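Local coordinates for tryptophan--tRNA ligase (Pyrococcus horikoshii, PDB 3JXE), which catalyses the ATP-dependent attachment of L-tryptophan to tRNA(Trp), releasing AMP and diphosphate, at residues 159-164 and 195-200; 149-154 and 369-374; 62-67 and 206-211. All blocks are in the same frame, centred on the assembly; numbering follows the deposited sequence.

Contact 1. Residues 159-164 and 195-200; sequences TKIYEM and PAIQIA. With TYM (tryptophanyl-5'AMP), chain E.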
# COMPACT_ATOMS: atom_id res chain seq x y z
N THR B 159 -9.02 -2.11 0.69
CA THR B 159 -7.72 -1.52 0.34
C THR B 159 -7.66 -0.01 0.58
O THR B 159 -6.66 0.63 0.27
CB THR B 159 -7.32 -1.84 -1.11
OG1 THR B 159 -8.42 -1.56 -1.99
CG2 THR B 159 -6.91 -3.29 -1.26
N LYS B 160 -8.72 0.53 1.16
CA LYS B 160 -8.79 1.95 1.50
C LYS B 160 -7.69 2.36 2.49
O LYS B 160 -7.25 3.51 2.48
CB LYS B 160 -10.18 2.29 2.05
CG LYS B 160 -10.67 3.70 1.76
CD LYS B 160 -10.34 4.67 2.89
CE LYS B 160 -11.06 6.00 2.73
NZ LYS B 160 -10.65 6.73 1.48
N ILE B 161 -7.23 1.42 3.32
CA ILE B 161 -6.16 1.73 4.29
C ILE B 161 -4.85 2.13 3.62
O ILE B 161 -4.02 2.79 4.24
CB ILE B 161 -5.88 0.61 5.36
CG1 ILE B 161 -5.22 -0.65 4.77
CG2 ILE B 161 -7.12 0.34 6.21
CD1 ILE B 161 -5.94 -1.32 3.60
N TYR B 162 -4.67 1.74 2.35
CA TYR B 162 -3.51 2.20 1.60
C TYR B 162 -3.54 3.73 1.48
O TYR B 162 -2.54 4.39 1.75
CB TYR B 162 -3.42 1.55 0.22
CG TYR B 162 -2.26 2.07 -0.59
CD1 TYR B 162 -2.48 2.85 -1.73
CD2 TYR B 162 -0.95 1.81 -0.21
CE1 TYR B 162 -1.41 3.34 -2.47
CE2 TYR B 162 0.12 2.29 -0.94
CZ TYR B 162 -0.12 3.06 -2.07
OH TYR B 162 0.95 3.54 -2.80
N GLU B 163 -4.69 4.27 1.09
CA GLU B 163 -4.89 5.72 1.02
C GLU B 163 -4.85 6.34 2.42
O GLU B 163 -4.45 7.49 2.58
CB GLU B 163 -6.20 6.04 0.31
CG GLU B 163 -6.37 7.49 -0.14
CD GLU B 163 -7.00 8.38 0.93
OE1 GLU B 163 -7.84 7.87 1.72
OE2 GLU B 163 -6.66 9.58 0.98
N MET B 164 -5.25 5.57 3.43
CA MET B 164 -5.21 6.02 4.82
C MET B 164 -3.81 5.96 5.42
O MET B 164 -3.56 6.55 6.47
CB MET B 164 -6.16 5.18 5.68
CG MET B 164 -7.63 5.40 5.42
SD MET B 164 -8.67 4.18 6.25
CE MET B 164 -8.36 4.55 7.98
N PRO B 195 4.25 -0.96 8.56
CA PRO B 195 3.90 -0.18 9.76
C PRO B 195 2.92 0.97 9.49
O PRO B 195 2.10 1.29 10.36
CB PRO B 195 5.26 0.38 10.21
CG PRO B 195 6.23 -0.63 9.75
CD PRO B 195 5.71 -1.12 8.43
N ALA B 196 2.98 1.56 8.30
CA ALA B 196 2.04 2.60 7.89
C ALA B 196 0.61 2.06 7.82
O ALA B 196 -0.35 2.76 8.16
CB ALA B 196 2.45 3.21 6.56
N ILE B 197 0.47 0.81 7.38
CA ILE B 197 -0.82 0.13 7.27
C ILE B 197 -1.44 -0.16 8.65
O ILE B 197 -2.64 0.03 8.84
CB ILE B 197 -0.71 -1.17 6.42
CG1 ILE B 197 -0.30 -0.84 4.97
CG2 ILE B 197 -2.01 -1.98 6.46
CD1 ILE B 197 -1.37 -0.15 4.13
N GLN B 198 -0.63 -0.62 9.60
CA GLN B 198 -1.14 -0.95 10.94
C GLN B 198 -1.45 0.30 11.77
O GLN B 198 -2.30 0.26 12.67
CB GLN B 198 -0.18 -1.89 11.69
CG GLN B 198 -0.70 -2.32 13.07
CD GLN B 198 -0.16 -3.65 13.54
OE1 GLN B 198 0.33 -4.46 12.75
NE2 GLN B 198 -0.26 -3.90 14.84
N ILE B 199 -0.77 1.40 11.47
CA ILE B 199 -1.02 2.67 12.13
C ILE B 199 -2.29 3.33 11.57
O ILE B 199 -3.05 3.96 12.31
CB ILE B 199 0.21 3.61 12.01
CG1 ILE B 199 1.28 3.20 13.02
CG2 ILE B 199 -0.19 5.07 12.22
CD1 ILE B 199 2.68 3.68 12.69
N ALA B 200 -2.52 3.16 10.27
CA ALA B 200 -3.63 3.80 9.55
C ALA B 200 -5.01 3.77 10.23
O ALA B 200 -5.69 4.80 10.25
CB ALA B 200 -3.72 3.27 8.11
P TYM E . -1.23 -11.26 16.26
O1P TYM E . -2.13 -11.81 15.22
O2P TYM E . 0.13 -11.82 16.43
O5' TYM E . -1.96 -11.34 17.69
C5' TYM E . -3.29 -10.82 17.83
C4' TYM E . -3.51 -10.25 19.24
O4' TYM E . -3.12 -11.24 20.23
C1' TYM E . -2.13 -10.64 21.12
N9 TYM E . -1.26 -11.79 21.55
C4 TYM E . -1.22 -12.32 22.77
N3 TYM E . -1.86 -12.04 23.92
C2 TYM E . -1.62 -12.75 25.02
N1 TYM E . -0.75 -13.75 25.02
C6 TYM E . -0.08 -14.09 23.90
N6 TYM E . 0.78 -15.09 23.92
C5 TYM E . -0.31 -13.36 22.73
N7 TYM E . 0.17 -13.43 21.50
C8 TYM E . -0.41 -12.47 20.77
C2' TYM E . -1.47 -9.55 20.29
O2' TYM E . -0.99 -8.51 21.14
C3' TYM E . -2.65 -9.01 19.48
O3' TYM E . -3.40 -8.08 20.28
NH3 TYM E . 0.20 -7.45 13.43
CA TYM E . -0.81 -7.84 14.42
CB TYM E . -2.21 -7.62 13.85
CG TYM E . -2.78 -6.22 14.22
CD2 TYM E . -3.08 -5.72 15.48
CE2 TYM E . -3.57 -4.41 15.32
CE3 TYM E . -2.97 -6.27 16.76
CD1 TYM E . -3.09 -5.23 13.35
NE1 TYM E . -3.59 -4.10 14.03
CZ2 TYM E . -3.95 -3.67 16.44
CZ3 TYM E . -3.35 -5.52 17.87
CH2 TYM E . -3.84 -4.22 17.71
C TYM E . -0.64 -9.32 14.78
O TYM E . -0.14 -10.11 13.97
OPP TYM E . -1.10 -9.65 16.03
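Ile161 lays its CG1 against the CG2 and CD1 methyls of Ile197, 3.9 Å from Ile197 CG2, and the two side chains cross at about a right angle. CG1 of Ile161 is wedged between its own backbone N and carbonyl carbon (chi1 71°), while CD1 of Ile197 reaches on toward the backbone of Tyr162. One turn later, Met164 and Ala200 meet CB to CB at 3.9 Å, and the chain of Met164, bent at chi3, brings Met164 CE to 3.5 Å from Ala200 O. No hydrogen bond joins the two segments; the contact is apolar packing between the start of helix 160-171 and the C-terminal part of helix 189-199, with Ala200 just beyond. That second helix belongs to the class I synthetase catalytic domain, and its Gln198, whose CB points away from segment 159-164, enters the tryptophanyl-5'AMP pocket. CG is anti to the backbone N (chi1 -177°) and the chain runs on extended; Gln198 OE1 accepts a hydrogen bond from the ligand NH3 at 3.1 Å. Gln198 NE2 lies 3.4 Å from CE2 and CD2 of the indole and is itself bonded to Gln217. An alanine here would probably leave the ligand amino group without this acceptor and open a gap beside the indole. The hydroxyl of Tyr162 turns instead to Asp115 of the second subunit, where the two copies of Tyr162 also bring their rings together.

Contact 2. Residues 149-154 and 369-374; sequences KTFIFQ and KLAQEM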
# COMPACT_ATOMS: atom_id res chain seq x y z
N LYS B 149 -21.92 -1.20 15.43
CA LYS B 149 -20.81 -0.35 15.85
C LYS B 149 -19.47 -1.08 15.77
O LYS B 149 -18.54 -0.78 16.53
CB LYS B 149 -21.06 0.21 17.26
CG LYS B 149 -22.14 1.29 17.30
CD LYS B 149 -22.12 2.08 18.60
CE LYS B 149 -22.79 1.32 19.74
NZ LYS B 149 -23.08 2.21 20.90
N THR B 150 -19.36 -2.02 14.83
CA THR B 150 -18.12 -2.77 14.61
C THR B 150 -17.88 -3.00 13.12
O THR B 150 -18.78 -3.40 12.38
CB THR B 150 -18.12 -4.12 15.37
OG1 THR B 150 -18.43 -3.90 16.76
CG2 THR B 150 -16.76 -4.80 15.28
N PHE B 151 -16.65 -2.73 12.69
CA PHE B 151 -16.23 -2.97 11.31
C PHE B 151 -15.01 -3.88 11.28
O PHE B 151 -13.94 -3.54 11.80
CB PHE B 151 -15.94 -1.64 10.60
CG PHE B 151 -15.50 -1.78 9.16
CD1 PHE B 151 -14.43 -1.04 8.68
CD2 PHE B 151 -16.17 -2.64 8.29
CE1 PHE B 151 -14.02 -1.15 7.35
CE2 PHE B 151 -15.77 -2.76 6.96
CZ PHE B 151 -14.69 -2.01 6.49
N ILE B 152 -15.19 -5.06 10.68
CA ILE B 152 -14.10 -6.01 10.50
C ILE B 152 -13.71 -6.03 9.03
O ILE B 152 -14.53 -6.35 8.17
CB ILE B 152 -14.49 -7.43 10.98
CG1 ILE B 152 -14.91 -7.40 12.46
CG2 ILE B 152 -13.33 -8.40 10.77
CD1 ILE B 152 -15.57 -8.68 12.96
N PHE B 153 -12.46 -5.68 8.76
CA PHE B 153 -11.97 -5.58 7.38
C PHE B 153 -10.66 -6.33 7.17
O PHE B 153 -9.93 -6.63 8.12
CB PHE B 153 -11.83 -4.12 6.96
CG PHE B 153 -10.77 -3.36 7.70
CD1 PHE B 153 -9.51 -3.19 7.14
CD2 PHE B 153 -11.02 -2.82 8.96
CE1 PHE B 153 -8.52 -2.49 7.82
CE2 PHE B 153 -10.03 -2.13 9.65
CZ PHE B 153 -8.78 -1.96 9.07
N GLN B 154 -10.38 -6.60 5.90
CA GLN B 154 -9.18 -7.30 5.49
C GLN B 154 -8.38 -6.34 4.61
O GLN B 154 -8.91 -5.79 3.65
CB GLN B 154 -9.59 -8.52 4.68
CG GLN B 154 -8.97 -9.83 5.10
CD GLN B 154 -9.64 -11.00 4.42
OE1 GLN B 154 -10.81 -11.30 4.68
NE2 GLN B 154 -8.90 -11.68 3.55
N LYS B 369 -24.21 -1.28 10.08
CA LYS B 369 -24.32 0.18 10.11
C LYS B 369 -22.96 0.86 9.90
O LYS B 369 -22.84 1.76 9.06
CB LYS B 369 -24.96 0.62 11.43
CG LYS B 369 -25.72 1.94 11.37
CD LYS B 369 -24.86 3.11 11.87
CE LYS B 369 -25.72 4.33 12.18
NZ LYS B 369 -26.47 4.83 10.99
N LEU B 370 -21.95 0.43 10.66
CA LEU B 370 -20.60 0.97 10.54
C LEU B 370 -19.95 0.48 9.25
O LEU B 370 -19.36 1.27 8.51
CB LEU B 370 -19.75 0.56 11.75
CG LEU B 370 -18.75 1.56 12.35
CD1 LEU B 370 -17.83 0.84 13.33
CD2 LEU B 370 -17.92 2.29 11.31
N ALA B 371 -20.05 -0.82 8.99
CA ALA B 371 -19.46 -1.44 7.81
C ALA B 371 -19.92 -0.78 6.50
O ALA B 371 -19.12 -0.59 5.58
CB ALA B 371 -19.75 -2.94 7.79
N GLN B 372 -21.21 -0.45 6.44
CA GLN B 372 -21.80 0.20 5.27
C GLN B 372 -21.27 1.63 5.11
O GLN B 372 -21.01 2.07 3.99
CB GLN B 372 -23.33 0.21 5.36
CG GLN B 372 -24.05 0.51 4.04
CD GLN B 372 -24.00 -0.65 3.06
OE1 GLN B 372 -24.21 -1.80 3.43
NE2 GLN B 372 -23.73 -0.34 1.79
N GLU B 373 -21.13 2.34 6.23
CA GLU B 373 -20.59 3.69 6.23
C GLU B 373 -19.19 3.73 5.63
O GLU B 373 -18.89 4.56 4.77
CB GLU B 373 -20.54 4.25 7.66
CG GLU B 373 -21.86 4.77 8.19
CD GLU B 373 -21.75 5.31 9.61
OE1 GLU B 373 -20.69 5.88 9.96
OE2 GLU B 373 -22.72 5.15 10.38
N MET B 374 -18.34 2.80 6.09
CA MET B 374 -16.94 2.74 5.66
C MET B 374 -16.79 2.29 4.22
O MET B 374 -15.93 2.79 3.50
CB MET B 374 -16.13 1.84 6.60
CG MET B 374 -16.05 2.38 8.03
SD MET B 374 -15.22 3.98 8.09
CE MET B 374 -16.20 4.84 9.31
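Lys149 meets Leu370 through its backbone, its carbonyl C lying 3.5 Å from Leu370 CD1 while its CB points away from the helix. Leu370 CD1 then approaches Thr150 N at 3.6 Å, whereas the hydroxyl of Thr150 is bonded to Gln101. Phe151 carries most of the contact. Its CG stands anti to the backbone N (chi1 -180°), and the ring reaches the flank of helix 369-375, where Phe151 CD2 comes within 3.6 Å of Ala371 CB. On one face of the ring sits Met374 CB, 4.1 Å from the centroid and 24° off the normal, a CH-pi contact displaced toward the rim and nearest to CE1. CG of Met374 lies 3.8 Å from Phe151 CD1; beyond it the chain bends at chi2 and chi3 and leads away. Phe158, edge-to-face, and Trp375 add further aromatic neighbours to the Phe151 ring. Strand and helix segments run 57° apart, with their axes 6.7 Å apart at closest approach. What results is helix-on-sheet packing in a Rossmann-fold catalytic domain: the short C-terminal helix lies against strand 150-154, the outermost parallel strand of the sheet within this chain.

Contact 3. Residues 62-67 and 206-211; sequences DLILKD and RKRCLI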
# COMPACT_ATOMS: atom_id res chain seq x y z
N ASP B 62 -5.96 7.73 30.75
CA ASP B 62 -6.60 8.78 31.55
C ASP B 62 -7.25 9.85 30.66
O ASP B 62 -8.22 10.49 31.06
CB ASP B 62 -5.58 9.41 32.51
CG ASP B 62 -4.34 9.94 31.80
OD1 ASP B 62 -3.73 9.20 31.01
OD2 ASP B 62 -3.98 11.11 32.05
N LEU B 63 -6.70 10.03 29.46
CA LEU B 63 -7.24 10.97 28.49
C LEU B 63 -8.42 10.39 27.71
O LEU B 63 -9.25 11.15 27.19
CB LEU B 63 -6.14 11.45 27.52
CG LEU B 63 -5.14 12.50 28.01
CD1 LEU B 63 -4.00 11.87 28.82
CD2 LEU B 63 -4.56 13.26 26.82
N ILE B 64 -8.50 9.07 27.62
CA ILE B 64 -9.62 8.40 26.93
C ILE B 64 -10.89 8.42 27.79
O ILE B 64 -12.00 8.44 27.26
CB ILE B 64 -9.26 6.95 26.48
CG1 ILE B 64 -10.00 6.58 25.19
CG2 ILE B 64 -9.55 5.93 27.56
CD1 ILE B 64 -9.20 6.81 23.94
N LEU B 65 -10.70 8.40 29.11
CA LEU B 65 -11.81 8.45 30.07
C LEU B 65 -12.32 9.88 30.25
O LEU B 65 -13.52 10.10 30.41
CB LEU B 65 -11.39 7.88 31.42
CG LEU B 65 -11.06 6.39 31.50
CD1 LEU B 65 -10.26 6.11 32.76
CD2 LEU B 65 -12.33 5.55 31.45
N LYS B 66 -11.39 10.83 30.22
CA LYS B 66 -11.72 12.25 30.31
C LYS B 66 -12.61 12.67 29.14
O LYS B 66 -13.57 13.42 29.31
CB LYS B 66 -10.44 13.09 30.32
CG LYS B 66 -10.66 14.56 30.69
CD LYS B 66 -9.63 15.47 30.02
CE LYS B 66 -8.28 15.43 30.72
NZ LYS B 66 -7.28 16.29 30.02
N ASP B 67 -12.29 12.16 27.95
CA ASP B 67 -13.05 12.45 26.73
C ASP B 67 -14.47 11.88 26.79
O ASP B 67 -15.42 12.52 26.33
CB ASP B 67 -12.31 11.92 25.50
CG ASP B 67 -11.12 12.78 25.11
OD1 ASP B 67 -10.60 13.52 25.98
OD2 ASP B 67 -10.69 12.70 23.93
N ARG B 206 -11.92 11.33 13.83
CA ARG B 206 -11.24 12.49 14.43
C ARG B 206 -11.17 12.37 15.95
O ARG B 206 -10.28 12.95 16.58
CB ARG B 206 -11.92 13.80 14.01
CG ARG B 206 -11.79 14.13 12.53
CD ARG B 206 -10.39 14.59 12.17
NE ARG B 206 -10.19 14.65 10.73
CZ ARG B 206 -9.05 15.01 10.13
NH1 ARG B 206 -8.98 15.03 8.81
NH2 ARG B 206 -7.99 15.35 10.85
N LYS B 207 -12.11 11.63 16.53
CA LYS B 207 -12.08 11.28 17.95
C LYS B 207 -10.82 10.46 18.24
O LYS B 207 -10.28 9.83 17.32
CB LYS B 207 -13.33 10.49 18.33
CG LYS B 207 -14.64 11.23 18.05
CD LYS B 207 -15.84 10.29 17.91
CE LYS B 207 -16.40 9.88 19.27
NZ LYS B 207 -17.71 9.17 19.14
N ARG B 208 -10.36 10.45 19.49
CA ARG B 208 -9.13 9.72 19.82
C ARG B 208 -9.34 8.20 19.92
O ARG B 208 -10.44 7.73 20.22
CB ARG B 208 -8.44 10.28 21.07
CG ARG B 208 -9.19 10.13 22.37
CD ARG B 208 -8.25 10.40 23.54
NE ARG B 208 -7.84 11.80 23.59
CZ ARG B 208 -6.60 12.21 23.87
NH1 ARG B 208 -6.33 13.51 23.90
NH2 ARG B 208 -5.63 11.34 24.10
N CYS B 209 -8.27 7.45 19.67
CA CYS B 209 -8.33 6.00 19.55
C CYS B 209 -7.81 5.27 20.78
O CYS B 209 -6.85 5.72 21.41
CB CYS B 209 -7.54 5.56 18.32
SG CYS B 209 -7.63 3.80 17.95
N LEU B 210 -8.44 4.14 21.12
CA LEU B 210 -7.95 3.25 22.17
C LEU B 210 -7.63 1.89 21.57
O LEU B 210 -8.47 1.30 20.87
CB LEU B 210 -8.99 3.09 23.29
CG LEU B 210 -8.58 2.90 24.76
CD1 LEU B 210 -9.75 2.33 25.55
CD2 LEU B 210 -7.34 2.04 24.98
N ILE B 211 -6.43 1.39 21.83
CA ILE B 211 -5.99 0.10 21.30
C ILE B 211 -5.71 -0.93 22.41
O ILE B 211 -4.65 -0.89 23.05
CB ILE B 211 -4.76 0.23 20.37
CG1 ILE B 211 -5.06 1.22 19.23
CG2 ILE B 211 -4.36 -1.13 19.81
CD1 ILE B 211 -3.84 1.71 18.49
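Asp67 meets Arg208 in a salt bridge, Asp67 OD2 standing 3.0 Å from Arg208 NE. The hydrogen bond within it is weak, bent to 134° at the hydrogen. OD2 arrives at the edge of the guanidinium, close to its plane, yet the carboxylate is turned 84° from that plane; only one oxygen engages, and the salt bridge is not bidentate. The other oxygen, Asp67 OD1, has a long, weak ion pair with Arg72; it also lies near Leu63 O, but two acceptors form no bond. Arg208 NH2 likewise has a distant second carboxylate, in Asp60. Leu63 lies over one face of the guanidinium, with CB 3.4 Å above the plane and Leu63 CD2 within 3.4 Å of Arg208 NH1. The bend of Arg208 at chi3 (68°) turns NE aside from the line of CB, CG and CD. Alongside the aliphatic part of Arg208, Ile64 CD1 packs on Arg208 CG at 3.7 Å and on Leu210 CB at 3.8 Å, the side chains of Ile64 and Leu210 crossing at about a right angle. The backbone is bonded into the sheet: Arg208 and Leu210 pair with strand 75-80, Cys209 pairs with Ala237, and Cys209 O has a weak hydrogen bond with Thr236. Helix 61-69 thus packs through Ile64 on Leu210 of strand 209-214, an inner strand of the Rossmann-fold sheet that continues to Ile211 in the tryptophanyl-5'AMP pocket.

How the contacts relate
Two of the three contacts reach one mixed sheet: contact 2 at its outermost parallel strand, 150-154, and contact 3 at inner strand 209-214, with strands 75-80 and 108-112 between them. Contact 1 joins two helices that follow strand 150-154 and precede strand 209-214. Along the chain it is nested within the loops closed by both other contacts, which themselves cross. Centres lie about 16 Å apart for contacts 1 and 2 and about 20 Å for the other pairs. Only contacts 1 and 2 touch, where Ile161 CG2 packs 3.5 Å from Phe153 CE1. Contacts 1 and 3 each hold a ligand-pocket residue, and contact 1 links the pocket's helix 189-199 to the subunit interface.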